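Local structure of alpha-1,3-glucanase (Paenibacillus glycanilyticus, 6K0P) at residues I413-Y418 and I477-V482; A437-T442 and G463-Y468; F357-A362 and N397-L402; V482-N485 and G491-F494. The protein hydrolyses alpha-1,3-glucan, cutting the alpha-1,3-glycosidic bonds between its glucose units with a catalytic domain that binds several short glycans. The protein carries 1 engineered substitution. All coordinates share one frame; numbering follows the deposited sequence.

Contact 1: residues I413-Y418 and I477-V482. With GLC (alpha-D-glucopyranose), chain C.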
loop_
_atom_site.group_PDB
_atom_site.type_symbol
_atom_site.label_atom_id
_atom_site.label_comp_id
_atom_site.label_asym_id
_atom_site.label_seq_id
_atom_site.Cartn_x
_atom_site.Cartn_y
_atom_site.Cartn_z
ATOM N N ILE A 413 8.772 -2.836 6.640
ATOM C CA ILE A 413 8.342 -4.191 6.983
ATOM C C ILE A 413 8.261 -4.307 8.499
ATOM O O ILE A 413 9.264 -4.092 9.193
ATOM C CB ILE A 413 9.279 -5.276 6.422
ATOM C CG1 ILE A 413 9.477 -5.095 4.911
ATOM C CG2 ILE A 413 8.712 -6.661 6.737
ATOM C CD1 ILE A 413 10.424 -6.120 4.312
ATOM N N THR A 414 7.076 -4.645 9.008
ATOM C CA THR A 414 6.878 -4.974 10.414
ATOM C C THR A 414 6.845 -6.487 10.552
ATOM O O THR A 414 6.089 -7.160 9.840
ATOM C CB THR A 414 5.553 -4.393 10.912
ATOM O OG1 THR A 414 5.650 -2.971 10.963
ATOM C CG2 THR A 414 5.210 -4.921 12.316
ATOM N N ILE A 415 7.667 -7.020 11.458
ATOM C CA ILE A 415 7.696 -8.444 11.786
ATOM C C ILE A 415 7.464 -8.505 13.287
ATOM O O ILE A 415 8.355 -8.141 14.062
ATOM C CB ILE A 415 9.046 -9.074 11.400
ATOM C CG1 ILE A 415 9.308 -8.879 9.902
ATOM C CG2 ILE A 415 9.080 -10.570 11.739
ATOM C CD1 ILE A 415 10.719 -9.275 9.444
ATOM N N SER A 416 6.271 -8.932 13.705
ATOM C CA SER A 416 5.829 -8.708 15.081
ATOM C C SER A 416 5.157 -9.936 15.669
ATOM O O SER A 416 4.286 -10.537 15.032
ATOM C CB SER A 416 4.833 -7.543 15.138
ATOM O OG SER A 416 4.234 -7.463 16.425
ATOM N N SER A 417 5.530 -10.276 16.903
ATOM C CA SER A 417 4.841 -11.326 17.640
ATOM C C SER A 417 3.922 -10.773 18.731
ATOM O O SER A 417 3.611 -11.484 19.693
ATOM C CB SER A 417 5.836 -12.358 18.183
ATOM O OG SER A 417 6.582 -11.858 19.287
ATOM N N TYR A 418 3.464 -9.532 18.590
ATOM C CA TYR A 418 2.494 -8.989 19.536
ATOM C C TYR A 418 1.094 -9.510 19.213
ATOM O O TYR A 418 0.697 -9.582 18.049
ATOM C CB TYR A 418 2.523 -7.459 19.524
ATOM C CG TYR A 418 1.606 -6.859 20.564
ATOM C CD1 TYR A 418 1.734 -7.199 21.904
ATOM C CD2 TYR A 418 0.599 -5.985 20.200
ATOM C CE1 TYR A 418 0.880 -6.671 22.858
ATOM C CE2 TYR A 418 -0.248 -5.444 21.143
ATOM C CZ TYR A 418 -0.108 -5.796 22.466
ATOM O OH TYR A 418 -0.966 -5.259 23.402
ATOM N N ILE A 477 12.823 -16.411 11.631
ATOM C CA ILE A 477 12.687 -15.244 10.765
ATOM C C ILE A 477 13.957 -15.157 9.940
ATOM O O ILE A 477 15.054 -15.080 10.503
ATOM C CB ILE A 477 12.524 -13.955 11.586
ATOM C CG1 ILE A 477 11.355 -14.067 12.571
ATOM C CG2 ILE A 477 12.408 -12.739 10.659
ATOM C CD1 ILE A 477 10.007 -14.228 11.927
ATOM N N LEU A 478 13.816 -15.167 8.618
ATOM C CA LEU A 478 14.945 -15.064 7.703
ATOM C C LEU A 478 14.736 -13.839 6.823
ATOM O O LEU A 478 13.735 -13.758 6.102
ATOM C CB LEU A 478 15.067 -16.332 6.856
ATOM C CG LEU A 478 16.143 -16.296 5.778
ATOM C CD1 LEU A 478 17.491 -16.051 6.417
ATOM C CD2 LEU A 478 16.166 -17.598 4.975
ATOM N N ILE A 479 15.658 -12.882 6.904
ATOM C CA ILE A 479 15.599 -11.642 6.129
ATOM C C ILE A 479 16.811 -11.656 5.216
ATOM O O ILE A 479 17.949 -11.590 5.694
ATOM C CB ILE A 479 15.613 -10.397 7.032
ATOM C CG1 ILE A 479 14.367 -10.357 7.925
ATOM C CG2 ILE A 479 15.733 -9.117 6.193
ATOM C CD1 ILE A 479 14.504 -9.483 9.160
ATOM N N LYS A 480 16.590 -11.755 3.908
ATOM C CA LYS A 480 17.725 -11.888 3.010
ATOM C C LYS A 480 17.507 -11.113 1.723
ATOM O O LYS A 480 16.375 -10.960 1.251
ATOM C CB LYS A 480 18.058 -13.358 2.726
ATOM C CG LYS A 480 16.954 -14.175 2.094
ATOM C CD LYS A 480 17.443 -15.605 1.843
ATOM C CE LYS A 480 16.326 -16.520 1.379
ATOM N NZ LYS A 480 16.831 -17.908 1.106
ATOM N N ASN A 481 18.618 -10.618 1.167
ATOM C CA ASN A 481 18.640 -9.945 -0.134
ATOM C C ASN A 481 17.810 -8.658 -0.117
ATOM O O ASN A 481 16.874 -8.471 -0.895
ATOM C CB ASN A 481 18.214 -10.905 -1.250
ATOM C CG ASN A 481 19.059 -12.160 -1.263
ATOM O OD1 ASN A 481 20.282 -12.082 -1.282
ATOM N ND2 ASN A 481 18.414 -13.323 -1.218
ATOM N N VAL A 482 18.175 -7.757 0.789
ATOM C CA VAL A 482 17.409 -6.539 1.025
ATOM C C VAL A 482 18.310 -5.329 0.844
ATOM O O VAL A 482 19.416 -5.281 1.393
ATOM C CB VAL A 482 16.774 -6.525 2.426
ATOM C CG1 VAL A 482 15.992 -5.213 2.632
ATOM C CG2 VAL A 482 15.859 -7.709 2.610
HETATM C C1 GLC C . 0.102 -1.773 21.397
HETATM C C2 GLC C . -1.091 -1.778 20.445
HETATM C C3 GLC C . -2.181 -0.850 20.959
HETATM C C4 GLC C . -2.517 -1.183 22.407
HETATM C C5 GLC C . -1.261 -1.244 23.274
HETATM C C6 GLC C . -1.598 -1.751 24.673
HETATM O O2 GLC C . -0.687 -1.393 19.149
HETATM O O3 GLC C . -3.329 -0.985 20.150
HETATM O O4 GLC C . -3.400 -0.210 22.925
HETATM O O5 GLC C . -0.304 -2.114 22.709
HETATM O O6 GLC C . -0.416 -1.851 25.436
#
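Ile-415 carries the apolar part of this contact with both of its branches. Its first torsion (chi1 -58°) sets CG2 anti to the backbone N and CG1 beside it, which gives each branch a different partner. CG2 packs on Ile-477 CD1 at 3.8 Å, the two side chains sliding past each other in opposite directions. The longer branch runs out to meet Ile-479 tip to tip, with 3.8 Å between Ile-415 CD1 and Ile-479 CD1; Ile-477 CG2 also lies close to that terminal methyl. All three isoleucines are buried, and they bridge two strands that share no hydrogen bond. This is the interior of a parallel beta-helix, as expected for a pectate-lyase-like domain: Ile-415 belongs to one face, Ile-477 and Ile-479 to another, and the contact between them is aliphatic. The polar part follows the strand's end. Ser-416 OG accepts from Tyr-418 N at 3.1 Å and 168°, closing an ST turn that directs the chain to the glycan. There the Tyr-418 ring meets the glucose of chain C obliquely, its OH 3.3 Å from the sugar's O5 and its CE2 3.7 Å from C1, while Phe-420 makes an edge-to-face pair with it. Replacing Tyr-418 by a leucine is likely to take one aromatic neighbour from this sugar and let the Phe-420 ring shift.

Contact 2: residues A437-T442 and G463-Y468. With GLC (alpha-D-glucopyranose), chain B.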
loop_
_atom_site.group_PDB
_atom_site.type_symbol
_atom_site.label_atom_id
_atom_site.label_comp_id
_atom_site.label_asym_id
_atom_site.label_seq_id
_atom_site.Cartn_x
_atom_site.Cartn_y
_atom_site.Cartn_z
ATOM N N ALA A 437 14.088 -7.556 -1.312
ATOM C CA ALA A 437 13.255 -6.402 -1.022
ATOM C C ALA A 437 14.083 -5.137 -1.158
ATOM O O ALA A 437 15.254 -5.110 -0.778
ATOM C CB ALA A 437 12.666 -6.488 0.394
ATOM N N THR A 438 13.478 -4.099 -1.718
ATOM C CA THR A 438 14.068 -2.768 -1.708
ATOM C C THR A 438 13.123 -1.864 -0.944
ATOM O O THR A 438 11.922 -1.850 -1.227
ATOM C CB THR A 438 14.290 -2.244 -3.129
ATOM O OG1 THR A 438 15.170 -3.149 -3.814
ATOM C CG2 THR A 438 14.914 -0.852 -3.097
ATOM N N LEU A 439 13.654 -1.149 0.049
ATOM C CA LEU A 439 12.854 -0.281 0.910
ATOM C C LEU A 439 13.481 1.105 0.865
ATOM O O LEU A 439 14.601 1.299 1.356
ATOM C CB LEU A 439 12.810 -0.804 2.347
ATOM C CG LEU A 439 12.268 -2.224 2.518
ATOM C CD1 LEU A 439 12.466 -2.689 3.956
ATOM C CD2 LEU A 439 10.795 -2.317 2.131
ATOM N N ASP A 440 12.763 2.066 0.278
ATOM C CA ASP A 440 13.274 3.418 0.071
ATOM C C ASP A 440 12.536 4.378 0.987
ATOM O O ASP A 440 11.308 4.486 0.921
ATOM C CB ASP A 440 13.064 3.867 -1.375
ATOM C CG ASP A 440 13.951 3.134 -2.359
ATOM O OD1 ASP A 440 14.886 2.438 -1.910
ATOM O OD2 ASP A 440 13.710 3.267 -3.584
ATOM N N ARG A 441 13.278 5.079 1.838
ATOM C CA ARG A 441 12.691 6.133 2.665
ATOM C C ARG A 441 11.537 5.600 3.518
ATOM O O ARG A 441 10.445 6.180 3.564
ATOM C CB ARG A 441 12.263 7.343 1.820
ATOM C CG ARG A 441 13.410 7.994 1.028
ATOM C CD ARG A 441 12.918 9.043 0.002
ATOM N NE ARG A 441 11.911 8.458 -0.879
ATOM C CZ ARG A 441 12.181 7.747 -1.970
ATOM N NH1 ARG A 441 13.438 7.552 -2.359
ATOM N NH2 ARG A 441 11.188 7.218 -2.674
ATOM N N THR A 442 11.786 4.482 4.203
ATOM C CA THR A 442 10.799 3.866 5.085
ATOM C C THR A 442 11.163 4.054 6.560
ATOM O O THR A 442 12.300 4.389 6.914
ATOM C CB THR A 442 10.574 2.383 4.757
ATOM O OG1 THR A 442 11.778 1.645 5.016
ATOM C CG2 THR A 442 10.169 2.220 3.292
ATOM N N GLY A 463 12.436 1.889 12.351
ATOM C CA GLY A 463 13.359 1.566 11.289
ATOM C C GLY A 463 12.647 1.028 10.063
ATOM O O GLY A 463 11.436 0.804 10.054
ATOM N N ALA A 464 13.439 0.812 9.007
ATOM C CA ALA A 464 12.896 0.265 7.766
ATOM C C ALA A 464 12.304 -1.119 7.980
ATOM O O ALA A 464 11.268 -1.461 7.389
ATOM C CB ALA A 464 13.980 0.211 6.690
ATOM N N ILE A 465 12.959 -1.943 8.801
ATOM C CA ILE A 465 12.425 -3.231 9.226
ATOM C C ILE A 465 12.434 -3.249 10.742
ATOM O O ILE A 465 13.474 -2.986 11.369
ATOM C CB ILE A 465 13.228 -4.424 8.670
ATOM C CG1 ILE A 465 13.300 -4.352 7.142
ATOM C CG2 ILE A 465 12.592 -5.757 9.128
ATOM C CD1 ILE A 465 14.038 -5.527 6.493
ATOM N N TRP A 466 11.280 -3.539 11.328
ATOM C CA TRP A 466 11.109 -3.636 12.770
ATOM C C TRP A 466 10.868 -5.095 13.114
ATOM O O TRP A 466 9.892 -5.695 12.646
ATOM C CB TRP A 466 9.918 -2.779 13.197
ATOM C CG TRP A 466 9.633 -2.687 14.673
ATOM C CD1 TRP A 466 10.530 -2.732 15.709
ATOM C CD2 TRP A 466 8.348 -2.492 15.266
ATOM N NE1 TRP A 466 9.871 -2.586 16.906
ATOM C CE2 TRP A 466 8.529 -2.434 16.661
ATOM C CE3 TRP A 466 7.055 -2.365 14.745
ATOM C CZ2 TRP A 466 7.462 -2.252 17.546
ATOM C CZ3 TRP A 466 5.995 -2.185 15.618
ATOM C CH2 TRP A 466 6.203 -2.135 17.002
ATOM N N ILE A 467 11.768 -5.664 13.911
ATOM C CA ILE A 467 11.644 -7.025 14.414
ATOM C C ILE A 467 11.248 -6.893 15.877
ATOM O O ILE A 467 12.084 -6.536 16.720
ATOM C CB ILE A 467 12.946 -7.817 14.256
ATOM C CG1 ILE A 467 13.451 -7.792 12.800
ATOM C CG2 ILE A 467 12.723 -9.260 14.722
ATOM C CD1 ILE A 467 14.422 -6.637 12.475
ATOM N N TYR A 468 9.976 -7.152 16.182
ATOM C CA TYR A 468 9.396 -6.857 17.491
ATOM C C TYR A 468 8.930 -8.154 18.132
ATOM O O TYR A 468 7.949 -8.760 17.680
ATOM C CB TYR A 468 8.213 -5.900 17.345
ATOM C CG TYR A 468 7.547 -5.468 18.638
ATOM C CD1 TYR A 468 8.295 -5.036 19.724
ATOM C CD2 TYR A 468 6.161 -5.448 18.749
ATOM C CE1 TYR A 468 7.681 -4.609 20.903
ATOM C CE2 TYR A 468 5.536 -5.023 19.912
ATOM C CZ TYR A 468 6.307 -4.609 20.991
ATOM O OH TYR A 468 5.701 -4.186 22.157
HETATM C C1 GLC B . 3.391 1.365 22.914
HETATM C C2 GLC B . 2.034 0.938 22.446
HETATM C C3 GLC B . 1.984 -0.486 21.960
HETATM C C4 GLC B . 3.094 -0.679 20.963
HETATM C C5 GLC B . 4.396 -0.392 21.679
HETATM C C6 GLC B . 5.551 -0.536 20.729
HETATM O O1 GLC B . 3.591 0.796 24.064
HETATM O O2 GLC B . 1.067 1.149 23.461
HETATM O O3 GLC B . 0.834 -0.543 21.154
HETATM O O4 GLC B . 3.110 -2.008 20.446
HETATM O O5 GLC B . 4.419 0.935 22.101
HETATM O O6 GLC B . 6.781 -0.136 21.262
#
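Leu-439 and Ile-465 cross at about a right angle, the CD1 methyl of Leu-439 lying 3.7 Å from Ile-465 CG1. The same methyl reaches the backbone of the preceding residue, 3.8 Å from Ala-464 O. Beside it Thr-442 turns its hydroxyl onto Ala-464: chi1 of 65° puts OG1 between the backbone N and the carbonyl carbon, and from there OG1 touches Ala-464 CB at only 3.1 Å, tight packing at the point where the two backbones come nearest. These residues fill the inside of a parallel beta-helix. Along strand 465-469 the side chains alternate, Ile-465 and Ile-467 going to the core while Trp-466 and Tyr-468 go to the other side, where the glycan lies. The two aromatic residues lean on each other there: Tyr-468 CB sits 3.5 Å above the indole plane, and Trp-466 CZ2 3.4 Å above the phenol ring, each offset toward the rim. The indole presents its edge to C6 of the chain B glucose; Tyr-468 approaches O4 obliquely, its OH 3.8 Å away. A glycine at Tyr-468 is likely to leave O4 and C6 of the sugar without this flank and to uncover one face of the indole. Trp-466 NE1 donates to Gln-495 OE1, steadying an amide whose NE2 is hydrogen-bonded to the same glucose.

Contact 3: residues F357-A362 and N397-L402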
loop_
_atom_site.group_PDB
_atom_site.type_symbol
_atom_site.label_atom_id
_atom_site.label_comp_id
_atom_site.label_asym_id
_atom_site.label_seq_id
_atom_site.Cartn_x
_atom_site.Cartn_y
_atom_site.Cartn_z
ATOM N N PHE A 357 0.024 -4.586 2.650
ATOM C CA PHE A 357 -0.140 -6.031 2.522
ATOM C C PHE A 357 0.217 -6.623 3.870
ATOM O O PHE A 357 1.319 -6.386 4.373
ATOM C CB PHE A 357 0.792 -6.589 1.443
ATOM C CG PHE A 357 0.502 -6.070 0.063
ATOM C CD1 PHE A 357 -0.537 -6.598 -0.690
ATOM C CD2 PHE A 357 1.266 -5.053 -0.473
ATOM C CE1 PHE A 357 -0.805 -6.118 -1.971
ATOM C CE2 PHE A 357 0.999 -4.566 -1.747
ATOM C CZ PHE A 357 -0.037 -5.098 -2.492
ATOM N N ALA A 358 -0.704 -7.383 4.454
ATOM C CA ALA A 358 -0.526 -7.864 5.817
ATOM C C ALA A 358 -0.972 -9.314 5.937
ATOM O O ALA A 358 -1.823 -9.796 5.178
ATOM C CB ALA A 358 -1.297 -7.007 6.826
ATOM N N LEU A 359 -0.379 -9.995 6.916
ATOM C CA LEU A 359 -0.735 -11.359 7.280
ATOM C C LEU A 359 -0.810 -11.396 8.795
ATOM O O LEU A 359 0.182 -11.098 9.467
ATOM C CB LEU A 359 0.326 -12.338 6.762
ATOM C CG LEU A 359 0.011 -13.830 6.896
ATOM C CD1 LEU A 359 -1.242 -14.235 6.115
ATOM C CD2 LEU A 359 1.203 -14.632 6.400
ATOM N N PHE A 360 -1.988 -11.687 9.336
ATOM C CA PHE A 360 -2.162 -11.743 10.788
ATOM C C PHE A 360 -2.536 -13.162 11.178
ATOM O O PHE A 360 -3.656 -13.611 10.922
ATOM C CB PHE A 360 -3.205 -10.753 11.306
ATOM C CG PHE A 360 -3.182 -10.605 12.814
ATOM C CD1 PHE A 360 -3.794 -11.547 13.630
ATOM C CD2 PHE A 360 -2.510 -9.550 13.410
ATOM C CE1 PHE A 360 -3.748 -11.423 15.011
ATOM C CE2 PHE A 360 -2.462 -9.419 14.789
ATOM C CZ PHE A 360 -3.080 -10.351 15.587
ATOM N N SER A 361 -1.611 -13.853 11.826
ATOM C CA SER A 361 -1.820 -15.241 12.203
ATOM C C SER A 361 -2.469 -15.319 13.575
ATOM O O SER A 361 -2.009 -14.683 14.530
ATOM C CB SER A 361 -0.486 -15.974 12.201
ATOM O OG SER A 361 -0.645 -17.363 12.409
ATOM N N ALA A 362 -3.539 -16.102 13.667
ATOM C CA ALA A 362 -4.239 -16.308 14.926
ATOM C C ALA A 362 -4.980 -17.629 14.824
ATOM O O ALA A 362 -5.220 -18.139 13.727
ATOM C CB ALA A 362 -5.209 -15.160 15.223
ATOM N N ASN A 397 5.626 -18.843 5.792
ATOM C CA ASN A 397 5.082 -17.833 4.893
ATOM C C ASN A 397 6.225 -17.091 4.223
ATOM O O ASN A 397 7.245 -16.797 4.860
ATOM C CB ASN A 397 4.205 -16.851 5.651
ATOM C CG ASN A 397 2.961 -17.505 6.198
ATOM O OD1 ASN A 397 2.140 -18.024 5.439
ATOM N ND2 ASN A 397 2.810 -17.499 7.517
ATOM N N LEU A 398 6.051 -16.788 2.937
ATOM C CA LEU A 398 7.099 -16.205 2.110
ATOM C C LEU A 398 6.667 -14.827 1.624
ATOM O O LEU A 398 5.543 -14.660 1.143
ATOM C CB LEU A 398 7.366 -17.105 0.905
ATOM C CG LEU A 398 8.355 -16.585 -0.137
ATOM C CD1 LEU A 398 9.777 -16.454 0.433
ATOM C CD2 LEU A 398 8.334 -17.519 -1.344
ATOM N N PHE A 399 7.568 -13.849 1.748
ATOM C CA PHE A 399 7.396 -12.503 1.212
ATOM C C PHE A 399 8.613 -12.260 0.330
ATOM O O PHE A 399 9.730 -12.125 0.842
ATOM C CB PHE A 399 7.327 -11.490 2.355
ATOM C CG PHE A 399 6.194 -11.748 3.319
ATOM C CD1 PHE A 399 6.296 -12.725 4.292
ATOM C CD2 PHE A 399 5.018 -11.004 3.240
ATOM C CE1 PHE A 399 5.250 -12.969 5.171
ATOM C CE2 PHE A 399 3.967 -11.243 4.121
ATOM C CZ PHE A 399 4.083 -12.224 5.087
ATOM N N GLN A 400 8.412 -12.229 -0.989
ATOM C CA GLN A 400 9.524 -12.314 -1.925
ATOM C C GLN A 400 9.377 -11.295 -3.042
ATOM O O GLN A 400 8.292 -11.138 -3.610
ATOM C CB GLN A 400 9.581 -13.718 -2.522
ATOM C CG GLN A 400 10.757 -13.971 -3.439
ATOM C CD GLN A 400 10.797 -15.425 -3.867
ATOM O OE1 GLN A 400 9.896 -15.906 -4.559
ATOM N NE2 GLN A 400 11.820 -16.144 -3.424
ATOM N N ASN A 401 10.481 -10.620 -3.367
ATOM C CA ASN A 401 10.543 -9.593 -4.409
ATOM C C ASN A 401 9.569 -8.446 -4.120
ATOM O O ASN A 401 8.557 -8.251 -4.798
ATOM C CB ASN A 401 10.367 -10.156 -5.823
ATOM C CG ASN A 401 10.688 -9.118 -6.872
ATOM O OD1 ASN A 401 11.529 -8.257 -6.641
ATOM N ND2 ASN A 401 10.019 -9.175 -8.014
ATOM N N LEU A 402 9.931 -7.673 -3.102
ATOM C CA LEU A 402 9.100 -6.591 -2.590
ATOM C C LEU A 402 9.743 -5.247 -2.890
ATOM O O LEU A 402 10.970 -5.110 -2.844
ATOM C CB LEU A 402 8.946 -6.693 -1.072
ATOM C CG LEU A 402 8.590 -8.053 -0.486
ATOM C CD1 LEU A 402 8.586 -7.971 1.045
ATOM C CD2 LEU A 402 7.232 -8.494 -1.030
#
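With CG anti to the backbone N (chi1 -172°) and chi2 near 61°, Leu-359 lowers its CD2 methyl onto Asn-397, while Asn-397 and Phe-399 both carry CG beside their own backbone N and lean inward to receive it. The setting is the interior of the parallel beta-helix: strand 357-360 pairs with 389-392 on the next coil, whereas 397-407, which pairs with 374-383 instead, belongs to another face, so this contact spans the core between the two. The leucine methyl stands over the face of the carboxamide, 3.4 Å from Asn-397 CG and nearly as close to ND2 (3.5 Å) and OD1 (3.6 Å). It thus rests on the flat of the amide and leaves the polar atoms to other partners. Those partners are backbone groups of a neighbouring loop: OD1 accepts from Asn-373 N, and ND2 donates to Asn-370 O. Gripped at both ends, the buried amide has its rotation fixed and its polar atoms satisfied, and it can offer a level surface to an aliphatic side chain. Tyr-375, whose ring meets that of Phe-399 with the planes at about 45°, also touches Leu-359 and helps enclose the group. The same methyl also meets the Phe-399 ring obliquely, at roughly a right angle to its approach to the amide, with CZ 4.0 Å from CD2 and 4.1 Å from Leu-359 CB.

Contact 4: residues V482-N485 and G491-F494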
loop_
_atom_site.group_PDB
_atom_site.type_symbol
_atom_site.label_atom_id
_atom_site.label_comp_id
_atom_site.label_asym_id
_atom_site.label_seq_id
_atom_site.Cartn_x
_atom_site.Cartn_y
_atom_site.Cartn_z
ATOM N N VAL A 482 18.175 -7.757 0.789
ATOM C CA VAL A 482 17.409 -6.539 1.025
ATOM C C VAL A 482 18.310 -5.329 0.844
ATOM O O VAL A 482 19.416 -5.281 1.393
ATOM C CB VAL A 482 16.774 -6.525 2.426
ATOM C CG1 VAL A 482 15.992 -5.213 2.632
ATOM C CG2 VAL A 482 15.859 -7.709 2.610
ATOM N N ASP A 483 17.824 -4.344 0.104
ATOM C CA ASP A 483 18.477 -3.049 0.004
ATOM C C ASP A 483 17.595 -2.016 0.689
ATOM O O ASP A 483 16.424 -1.852 0.323
ATOM C CB ASP A 483 18.723 -2.678 -1.453
ATOM C CG ASP A 483 19.717 -3.601 -2.106
ATOM O OD1 ASP A 483 20.804 -3.781 -1.531
ATOM O OD2 ASP A 483 19.401 -4.178 -3.165
ATOM N N ILE A 484 18.157 -1.326 1.675
ATOM C CA ILE A 484 17.438 -0.325 2.458
ATOM C C ILE A 484 18.103 1.012 2.167
ATOM O O ILE A 484 19.255 1.248 2.563
ATOM C CB ILE A 484 17.458 -0.652 3.956
ATOM C CG1 ILE A 484 16.653 -1.931 4.212
ATOM C CG2 ILE A 484 16.902 0.508 4.763
ATOM C CD1 ILE A 484 16.842 -2.523 5.603
ATOM N N ASN A 485 17.398 1.880 1.454
ATOM C CA ASN A 485 17.969 3.133 0.979
ATOM C C ASN A 485 17.336 4.294 1.722
ATOM O O ASN A 485 16.108 4.428 1.730
ATOM C CB ASN A 485 17.731 3.285 -0.521
ATOM C CG ASN A 485 18.396 2.190 -1.314
ATOM O OD1 ASN A 485 19.597 1.949 -1.167
ATOM N ND2 ASN A 485 17.621 1.505 -2.143
ATOM N N GLY A 491 18.118 1.150 9.609
ATOM C CA GLY A 491 17.882 0.038 8.709
ATOM C C GLY A 491 17.086 -1.066 9.375
ATOM O O GLY A 491 15.964 -1.380 8.958
ATOM N N LEU A 492 17.651 -1.662 10.424
ATOM C CA LEU A 492 17.032 -2.774 11.136
ATOM C C LEU A 492 16.878 -2.386 12.598
ATOM O O LEU A 492 17.824 -1.880 13.208
ATOM C CB LEU A 492 17.912 -4.028 11.028
ATOM C CG LEU A 492 18.336 -4.416 9.613
ATOM C CD1 LEU A 492 19.388 -5.537 9.615
ATOM C CD2 LEU A 492 17.103 -4.828 8.811
ATOM N N MET A 493 15.695 -2.620 13.159
ATOM C CA MET A 493 15.392 -2.216 14.524
ATOM C C MET A 493 14.828 -3.424 15.263
ATOM O O MET A 493 13.750 -3.921 14.918
ATOM C CB MET A 493 14.394 -1.058 14.511
ATOM C CG MET A 493 13.921 -0.608 15.880
ATOM S SD MET A 493 12.972 0.917 15.702
ATOM C CE MET A 493 11.675 0.685 16.919
ATOM N N PHE A 494 15.558 -3.904 16.273
ATOM C CA PHE A 494 15.165 -5.075 17.048
ATOM C C PHE A 494 14.688 -4.625 18.423
ATOM O O PHE A 494 15.322 -3.771 19.053
ATOM C CB PHE A 494 16.361 -6.014 17.245
ATOM C CG PHE A 494 16.891 -6.616 15.972
ATOM C CD1 PHE A 494 17.781 -5.912 15.169
ATOM C CD2 PHE A 494 16.522 -7.902 15.590
ATOM C CE1 PHE A 494 18.281 -6.470 13.993
ATOM C CE2 PHE A 494 17.013 -8.462 14.425
ATOM C CZ PHE A 494 17.898 -7.751 13.628
#
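The flat group that meets Ile-484 is the peptide joining Gly-491 to Leu-492. The CD1 methyl of Ile-484 stands well above the plane of this peptide, on one of its faces, and lies 3.7 Å from Gly-491 O. It meets the oxygen from the side of the C=O bond; being a methyl, it makes a van der Waals contact. Ala-464 touches the same carbonyl oxygen with its CB, from another direction. At the glycine itself the second branch of Ile-484 comes close, CG2 lying 4.1 Å from Gly-491 CA. The isoleucine thus packs against bare backbone at the corner of the chain, where a beta-carbon on the glycine would stand about 4.0 Å from Ile-484 CD1.

The contact continues onto Leu-492, whose CD2 lies 4.0 Å from Ile-484 CD1, the two side chains meeting at a slant. Ile-484 has CG2 anti to its backbone N and CG1 beside it (chi1 -66°), with the chain then extended through CG1 (chi2 168°), which carries CD1 across to both the peptide and the leucine. Leu-492 is further packed by Ile-465 and Val-509. On the far side of the 482-485 strand, Asp-483 and Asn-485 are engaged elsewhere: Asp-483 in a salt bridge with Arg-13, Asn-485 with Asp-440 and Asn-515. Aliphatic residues inside and polar ones outside, with a short turn joining strands of different faces, are the pattern of a corner in a parallel beta-helix, here within the pectate-lyase-like catalytic domain.

In the fold
All four contacts cross the inside of one parallel beta-helix, on neighbouring coils. Contacts 2 and 4 are closest, centres about 5 Å apart, and are tied by backbone pairing: Ala-437 O to Asp-483 N and Ile-467 N to Met-493 O, both 2.8 Å. Contact 1, its centre about 9 Å from that of contact 2, joins it where Ile-415 O meets Tyr-468 N at 2.8 Å; Tyr-418 and Tyr-468, one from each contact, line the same glycan pocket. Contact 3 lies earlier in the chain, its centre about 9 Å from that of contact 1, with the Leu-359 side chain about 12 Å from a bound glucose. Between contacts 3 and 4 the nearest atoms are about 7 Å apart.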